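Local atomic coordinates of p-nitrophenyl phosphatase (Pho2) (Archaeoglobus fulgidus, PDB entry 3QGM), a protein that probably hydrolyses phosphate esters as a metal-dependent phosphatase of the haloacid dehalogenase (HAD) superfamily, and holds a calcium ion in this crystal. Residues G32-K35 / L36-L39; S53-I56 / L57-R60; R238-L241 / D242-E246. All coordinates share one frame; numbering follows the deposited sequence. Where two conformers were deposited one is given.

Interaction 1: residues G32-K35 / L36-L39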
loop_
_atom_site.group_PDB
_atom_site.type_symbol
_atom_site.label_atom_id
_atom_site.label_comp_id
_atom_site.label_asym_id
_atom_site.label_seq_id
_atom_site.Cartn_x
_atom_site.Cartn_y
_atom_site.Cartn_z
ATOM N N GLY A 32 6.635 -34.380 -17.586
ATOM C CA GLY A 32 5.848 -34.905 -16.488
ATOM C C GLY A 32 4.364 -34.828 -16.727
ATOM O O GLY A 32 3.618 -35.734 -16.368
ATOM N N VAL A 33 3.913 -33.728 -17.313
ATOM C CA VAL A 33 2.489 -33.600 -17.618
ATOM C C VAL A 33 2.107 -34.654 -18.613
ATOM O O VAL A 33 1.109 -35.353 -18.458
ATOM C CB VAL A 33 2.154 -32.228 -18.223
ATOM C CG1 VAL A 33 0.718 -32.266 -18.869
ATOM C CG2 VAL A 33 2.246 -31.158 -17.170
ATOM N N LYS A 34 2.916 -34.770 -19.662
ATOM C CA LYS A 34 2.626 -35.730 -20.699
ATOM C C LYS A 34 2.570 -37.145 -20.147
ATOM O O LYS A 34 1.634 -37.886 -20.456
ATOM C CB LYS A 34 3.640 -35.606 -21.837
ATOM C CG LYS A 34 3.539 -34.280 -22.608
ATOM C CD LYS A 34 4.401 -34.361 -23.878
ATOM C CE LYS A 34 4.548 -33.028 -24.576
ATOM N NZ LYS A 34 5.578 -33.082 -25.667
ATOM N N LYS A 35 3.539 -37.530 -19.311
ATOM C CA LYS A 35 3.507 -38.859 -18.696
ATOM C C LYS A 35 2.283 -39.056 -17.802
ATOM O O LYS A 35 1.735 -40.174 -17.749
ATOM C CB LYS A 35 4.794 -39.189 -17.912
ATOM C CG LYS A 35 6.012 -39.566 -18.792
ATOM C CD LYS A 35 6.812 -38.347 -19.302
ATOM C CE LYS A 35 8.244 -38.698 -19.798
ATOM N NZ LYS A 35 8.813 -37.611 -20.704
ATOM N N LEU A 36 1.847 -37.984 -17.124
ATOM C CA LEU A 36 0.628 -38.032 -16.298
ATOM C C LEU A 36 -0.675 -38.282 -17.085
ATOM O O LEU A 36 -1.526 -39.026 -16.618
ATOM C CB LEU A 36 0.461 -36.750 -15.459
ATOM C CG LEU A 36 1.214 -36.671 -14.122
ATOM C CD1 LEU A 36 0.940 -35.323 -13.442
ATOM C CD2 LEU A 36 0.843 -37.829 -13.200
ATOM N N LYS A 37 -0.839 -37.604 -18.228
ATOM C CA LYS A 37 -1.995 -37.774 -19.108
ATOM C C LYS A 37 -2.024 -39.213 -19.614
ATOM O O LYS A 37 -3.072 -39.893 -19.615
ATOM C CB LYS A 37 -1.907 -36.818 -20.307
ATOM C CG LYS A 37 -1.954 -35.332 -19.961
ATOM C CD LYS A 37 -1.861 -34.433 -21.214
ATOM C CE LYS A 37 -0.447 -34.393 -21.798
ATOM N NZ LYS A 37 -0.301 -33.569 -22.975
ATOM N N GLU A 38 -0.844 -39.664 -20.045
ATOM C CA GLU A 38 -0.591 -41.035 -20.530
ATOM C C GLU A 38 -0.964 -42.107 -19.506
ATOM O O GLU A 38 -1.424 -43.193 -19.874
ATOM C CB GLU A 38 0.894 -41.183 -20.807
ATOM C CG GLU A 38 1.269 -41.676 -22.173
ATOM C CD GLU A 38 2.687 -42.285 -22.185
ATOM O OE1 GLU A 38 3.526 -41.862 -23.031
ATOM O OE2 GLU A 38 2.964 -43.188 -21.336
ATOM N N LEU A 39 -0.710 -41.833 -18.228
ATOM C CA LEU A 39 -1.158 -42.724 -17.151
ATOM C C LEU A 39 -2.632 -42.489 -16.821
ATOM O O LEU A 39 -3.107 -43.026 -15.815
ATOM C CB LEU A 39 -0.353 -42.500 -15.866
ATOM C CG LEU A 39 0.834 -43.388 -15.488
ATOM C CD1 LEU A 39 1.490 -44.036 -16.682
ATOM C CD2 LEU A 39 1.837 -42.535 -14.675
#
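Val33 and Lys37, one turn apart near the C-terminal end of helix 27-38, meet along their aliphatic parts: in the Lys37 conformer described, one of two deposited, Val33 CG1 lies 3.8 Å from Lys37 CE. The Lys37 chain runs straight to CD and then bends (chi3 -74°), which folds CE back over the preceding turn, 3.5 Å from Lys34 CA. Its ammonium end thus runs alongside the Lys34 side chain, both pointing the same way, with Lys37 NZ 3.9 Å from Lys34 CG; the Lys34 chain reaches on, and the two NZ atoms stay 6.5 Å apart. Beneath them the backbone is regular. Lys37 N donates to Val33 O at 3.0 Å and Glu38 N to Lys34 O at 3.1 Å; Leu36 N to Gly32 O and Leu39 N to Lys35 O continue the pattern. The tight side is that of Val33 and Leu36, both buried: Leu36 packs on Tyr11, Ile13 and Ile43 of the central parallel sheet and on Met262 and Val263 of helix 259-264, while Val33 reaches Phe45 and Leu259. On the solvent side Lys34, Lys35 and Glu38 are exposed, and Lys35 NZ forms a salt bridge with Glu31. The helix is therefore amphipathic, Val33 and Leu36 seating it on the Rossmann-like core; Lys34 reaches farther than Lys37, which probably eases repulsion between their ammonium groups.

Interaction 2: residues S53-I56 / L57-R60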
loop_
_atom_site.group_PDB
_atom_site.type_symbol
_atom_site.label_atom_id
_atom_site.label_comp_id
_atom_site.label_asym_id
_atom_site.label_seq_id
_atom_site.Cartn_x
_atom_site.Cartn_y
_atom_site.Cartn_z
ATOM N N SER A 53 -6.028 -13.581 -19.530
ATOM C CA SER A 53 -7.280 -14.306 -19.632
ATOM C C SER A 53 -6.985 -15.805 -19.626
ATOM O O SER A 53 -5.842 -16.234 -19.903
ATOM C CB SER A 53 -7.993 -13.885 -20.906
ATOM O OG SER A 53 -7.299 -14.351 -22.057
ATOM N N ARG A 54 -8.001 -16.612 -19.346
ATOM C CA ARG A 54 -7.828 -18.051 -19.350
ATOM C C ARG A 54 -7.280 -18.528 -20.679
ATOM O O ARG A 54 -6.389 -19.391 -20.716
ATOM C CB ARG A 54 -9.133 -18.796 -19.076
ATOM C CG ARG A 54 -8.921 -20.305 -19.108
ATOM C CD ARG A 54 -10.074 -21.153 -18.612
ATOM N NE ARG A 54 -11.262 -20.943 -19.407
ATOM C CZ ARG A 54 -12.368 -21.696 -19.350
ATOM N NH1 ARG A 54 -13.394 -21.350 -20.091
ATOM N NH2 ARG A 54 -12.475 -22.749 -18.529
ATOM N N ARG A 55 -7.811 -18.008 -21.775
ATOM C CA ARG A 55 -7.445 -18.577 -23.063
ATOM C C ARG A 55 -6.021 -18.268 -23.424
ATOM O O ARG A 55 -5.397 -19.063 -24.087
ATOM C CB ARG A 55 -8.410 -18.154 -24.162
ATOM C CG ARG A 55 -8.191 -18.895 -25.458
ATOM C CD ARG A 55 -9.434 -18.860 -26.320
ATOM N NE ARG A 55 -10.584 -19.325 -25.563
ATOM C CZ ARG A 55 -10.998 -20.585 -25.519
ATOM N NH1 ARG A 55 -10.372 -21.546 -26.213
ATOM N NH2 ARG A 55 -12.067 -20.876 -24.773
ATOM N N ILE A 56 -5.464 -17.145 -22.969
ATOM C CA ILE A 56 -3.995 -16.922 -23.171
ATOM C C ILE A 56 -3.150 -18.050 -22.559
ATOM O O ILE A 56 -2.230 -18.626 -23.210
ATOM C CB ILE A 56 -3.541 -15.591 -22.583
ATOM C CG1 ILE A 56 -4.289 -14.419 -23.249
ATOM C CG2 ILE A 56 -2.037 -15.467 -22.580
ATOM C CD1 ILE A 56 -4.075 -14.250 -24.704
ATOM N N LEU A 57 -3.460 -18.383 -21.311
ATOM C CA LEU A 57 -2.730 -19.451 -20.622
ATOM C C LEU A 57 -2.988 -20.836 -21.218
ATOM O O LEU A 57 -2.077 -21.683 -21.276
ATOM C CB LEU A 57 -3.041 -19.402 -19.111
ATOM C CG LEU A 57 -2.386 -18.213 -18.365
ATOM C CD1 LEU A 57 -2.691 -18.223 -16.862
ATOM C CD2 LEU A 57 -0.867 -18.242 -18.577
ATOM N N LEU A 58 -4.209 -21.070 -21.682
ATOM C CA LEU A 58 -4.552 -22.253 -22.460
ATOM C C LEU A 58 -3.656 -22.302 -23.682
ATOM O O LEU A 58 -2.967 -23.297 -23.922
ATOM C CB LEU A 58 -6.033 -22.224 -22.882
ATOM C CG LEU A 58 -6.609 -23.398 -23.699
ATOM C CD1 LEU A 58 -6.371 -24.688 -22.908
ATOM C CD2 LEU A 58 -8.098 -23.230 -24.130
ATOM N N GLU A 59 -3.636 -21.217 -24.451
ATOM C CA GLU A 59 -2.829 -21.180 -25.654
ATOM C C GLU A 59 -1.343 -21.349 -25.311
ATOM O O GLU A 59 -0.668 -22.100 -25.975
ATOM C CB GLU A 59 -3.123 -19.902 -26.476
ATOM C CG GLU A 59 -4.460 -20.024 -27.164
ATOM C CD GLU A 59 -4.938 -18.742 -27.874
ATOM O OE1 GLU A 59 -4.152 -17.795 -28.043
ATOM O OE2 GLU A 59 -6.109 -18.723 -28.245
ATOM N N ARG A 60 -0.872 -20.775 -24.211
ATOM C CA ARG A 60 0.512 -20.987 -23.818
ATOM C C ARG A 60 0.847 -22.449 -23.536
ATOM O O ARG A 60 1.840 -22.978 -24.076
ATOM C CB ARG A 60 0.902 -20.109 -22.671
ATOM C CG ARG A 60 2.346 -20.369 -22.209
ATOM C CD ARG A 60 2.703 -19.472 -21.068
ATOM N NE ARG A 60 2.468 -18.096 -21.435
ATOM C CZ ARG A 60 2.526 -17.057 -20.618
ATOM N NH1 ARG A 60 2.829 -17.212 -19.336
ATOM N NH2 ARG A 60 2.275 -15.845 -21.104
#
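Residues Ser53-Arg60 form the first turns of helix 54-63, with Ser53 at the N-cap: its OG accepts a weak bond from Ile56 N at 3.5 Å. Three i to i+4 bonds follow, Leu58 N to Arg54 O (2.9 Å), Glu59 N to Arg55 O (2.8 Å) and Arg60 N to Ile56 O (2.7 Å). Among the side chains, Arg55 carries the contact. With CG opposite the backbone N (chi1 -171°), its chain leans along the helix beside Leu58, whose CD2 comes within 3.5 Å of Arg55 NH1, oblique to the guanidinium. Glu59 crosses the same chain farther back: OE2 sits 3.5 Å from Arg55 CG, a contact with the methylenes, whereas Arg55 NE remains 5.3 Å from Glu59 OE2. The guanidinium finds its salt bridge in Glu70 through NH2. Within 57-60 itself, Leu57 CD2 stands 3.9 Å above one face of the Arg60 guanidinium, toward its rim. Leu57 and Leu58 turn to strand 73-75, touching Val75 and Ile73, and place the helix in the beta-alpha-beta crossover from strand 42-47. One leucine-arginine pair thus crosses the segments, Leu58 with Arg55, and the other lies inside the second; the attraction between Arg55 and Glu59 is probably only longer-range, secondary to the Glu70 bridge.

Interaction 3: residues R238-L241 / D242-E246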
loop_
_atom_site.group_PDB
_atom_site.type_symbol
_atom_site.label_atom_id
_atom_site.label_comp_id
_atom_site.label_asym_id
_atom_site.label_seq_id
_atom_site.Cartn_x
_atom_site.Cartn_y
_atom_site.Cartn_z
ATOM N N ARG A 238 16.992 -26.660 -3.909
ATOM C CA ARG A 238 17.614 -27.566 -2.926
ATOM C C ARG A 238 18.292 -26.738 -1.791
ATOM O O ARG A 238 18.180 -27.076 -0.586
ATOM C CB ARG A 238 18.564 -28.547 -3.644
ATOM C CG ARG A 238 18.943 -29.814 -2.855
ATOM C CD ARG A 238 17.729 -30.685 -2.473
ATOM N NE ARG A 238 17.307 -31.637 -3.514
ATOM C CZ ARG A 238 16.300 -32.505 -3.373
ATOM N NH1 ARG A 238 15.993 -33.336 -4.359
ATOM N NH2 ARG A 238 15.585 -32.549 -2.248
ATOM N N GLU A 239 18.878 -25.595 -2.172
ATOM C CA GLU A 239 19.643 -24.722 -1.250
ATOM C C GLU A 239 18.774 -23.867 -0.335
ATOM O O GLU A 239 19.261 -23.427 0.714
ATOM C CB GLU A 239 20.533 -23.743 -2.017
ATOM C CG GLU A 239 21.361 -24.357 -3.126
ATOM C CD GLU A 239 20.593 -24.414 -4.425
ATOM O OE1 GLU A 239 20.490 -23.330 -5.066
ATOM O OE2 GLU A 239 20.064 -25.506 -4.765
ATOM N N ASN A 240 17.533 -23.564 -0.730
ATOM C CA ASN A 240 16.690 -22.758 0.151
ATOM C C ASN A 240 15.515 -23.508 0.816
ATOM O O ASN A 240 14.757 -22.907 1.603
ATOM C CB ASN A 240 16.246 -21.446 -0.528
ATOM C CG ASN A 240 15.069 -21.627 -1.493
ATOM O OD1 ASN A 240 14.514 -22.722 -1.648
ATOM N ND2 ASN A 240 14.694 -20.536 -2.160
ATOM N N LEU A 241 15.387 -24.798 0.531
ATOM C CA LEU A 241 14.233 -25.588 0.991
ATOM C C LEU A 241 14.061 -25.508 2.516
ATOM O O LEU A 241 12.977 -25.157 3.019
ATOM C CB LEU A 241 14.363 -27.047 0.525
ATOM C CG LEU A 241 13.322 -28.023 1.080
ATOM C CD1 LEU A 241 11.891 -27.591 0.716
ATOM C CD2 LEU A 241 13.620 -29.452 0.623
ATOM N N ASP A 242 15.132 -25.786 3.254
ATOM C CA ASP A 242 15.066 -25.741 4.744
ATOM C C ASP A 242 14.620 -24.369 5.212
ATOM O O ASP A 242 13.771 -24.229 6.091
ATOM C CB ASP A 242 16.418 -26.077 5.373
ATOM C CG ASP A 242 16.911 -27.463 5.004
ATOM O OD1 ASP A 242 16.170 -28.451 5.213
ATOM O OD2 ASP A 242 18.069 -27.564 4.529
ATOM N N GLN A 243 15.159 -23.361 4.554
ATOM C CA GLN A 243 14.884 -21.980 4.896
ATOM C C GLN A 243 13.405 -21.638 4.640
ATOM O O GLN A 243 12.759 -20.965 5.451
ATOM C CB GLN A 243 15.769 -21.079 4.048
ATOM C CG GLN A 243 17.298 -21.290 4.170
ATOM C CD GLN A 243 17.819 -22.746 4.197
ATOM O OE1 GLN A 243 17.560 -23.538 3.289
ATOM N NE2 GLN A 243 18.617 -23.073 5.231
HETATM N N MSE A 244 12.872 -22.118 3.515
HETATM C CA MSE A 244 11.479 -21.890 3.176
HETATM C C MSE A 244 10.524 -22.629 4.126
HETATM O O MSE A 244 9.496 -22.081 4.556
HETATM C CB MSE A 244 11.242 -22.338 1.740
HETATM C CG MSE A 244 11.891 -21.434 0.676
HETATM SE SE MSE A 244 11.383 -19.543 0.849
HETATM C CE MSE A 244 12.305 -18.877 -0.746
ATOM N N ILE A 245 10.862 -23.879 4.457
ATOM C CA ILE A 245 10.096 -24.642 5.455
ATOM C C ILE A 245 10.015 -23.836 6.787
ATOM O O ILE A 245 8.920 -23.631 7.338
ATOM C CB ILE A 245 10.689 -26.083 5.646
ATOM C CG1 ILE A 245 10.348 -26.946 4.421
ATOM C CG2 ILE A 245 10.181 -26.732 6.953
ATOM C CD1 ILE A 245 11.192 -28.196 4.251
ATOM N N GLU A 246 11.157 -23.335 7.250
ATOM C CA GLU A 246 11.213 -22.560 8.515
ATOM C C GLU A 246 10.451 -21.256 8.350
ATOM O O GLU A 246 9.596 -20.931 9.155
ATOM C CB GLU A 246 12.658 -22.241 8.945
ATOM C CG GLU A 246 13.241 -23.121 10.046
ATOM C CD GLU A 246 12.658 -22.835 11.451
ATOM O OE1 GLU A 246 12.806 -23.719 12.327
ATOM O OE2 GLU A 246 12.052 -21.751 11.681
HETATM O O HOH W 1 17.727 -26.744 1.989
#
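At the start of helix 241-248 two i to i+4 bonds join the segments, Met244 N to Asn240 O at 2.8 Å and Ile245 N to Leu241 O at 2.9 Å. Asn240 and Met244, a selenomethionine, carry the main side-chain contact. Asn240 CG sits between its own backbone N and carbonyl carbon (chi1 80°), which stands the amide up beside the first turn, where the Met244 chain crosses it. Met244 bends at chi2 (-54°), and its terminal methyl CE comes to 3.2 Å from Asn240 ND2, while CG lies 3.7 Å from Asn240 OD1; the chain thus spans both ends of the amide by contact alone. The polar atoms of that amide are engaged on the loop before the helix: OD1 accepts from Thr237 N, and ND2 donates to Val235 O. An alanine here would remove both bonds, is likely to leave Thr237 N and Val235 O without these mates, and would probably let the Met244 methyl turn more freely. Leu241 and Ile245 form an apolar pair farther round the helix, their CD1 atoms 3.7 Å apart. Leu241 also packs on Val255 of strand 254-256, the outermost strand of the sheet within this chain, while Met244 and Ile245 lie against loop residues Thr236 and Lys251. On the solvent side a water links the loop to the helix: it accepts from Asp242 N at 3.0 Å and lies 2.6 Å from Arg238 O and, more weakly placed, near Asp242 OD2; with more acceptors around it than protons, it need not serve all of them at once. The chemistry is that of a helix start fastened to its loop: a side-chain amide gathers the backbone of 235-237, and a water takes up an early helical N-H.

From the N terminus the three contacts follow in series, none nested or crossing, and each is local, closing no loop beyond a helical turn. Interaction 1 lies near the end of helix 27-38, just before strand 42-47; interaction 2 opens the next helix, 54-63, which leads on to strand 73-75. Interaction 3 comes much later, where the loop after strand 227-231 enters helix 241-248 ahead of edge strand 254-256. All three helices therefore connect strands of one six-stranded parallel sheet. Interactions 1 and 2 do not touch, with centres about 20 Å apart; interaction 3 has its centre about 28 Å from that of interaction 1 and about 32 Å from that of interaction 2.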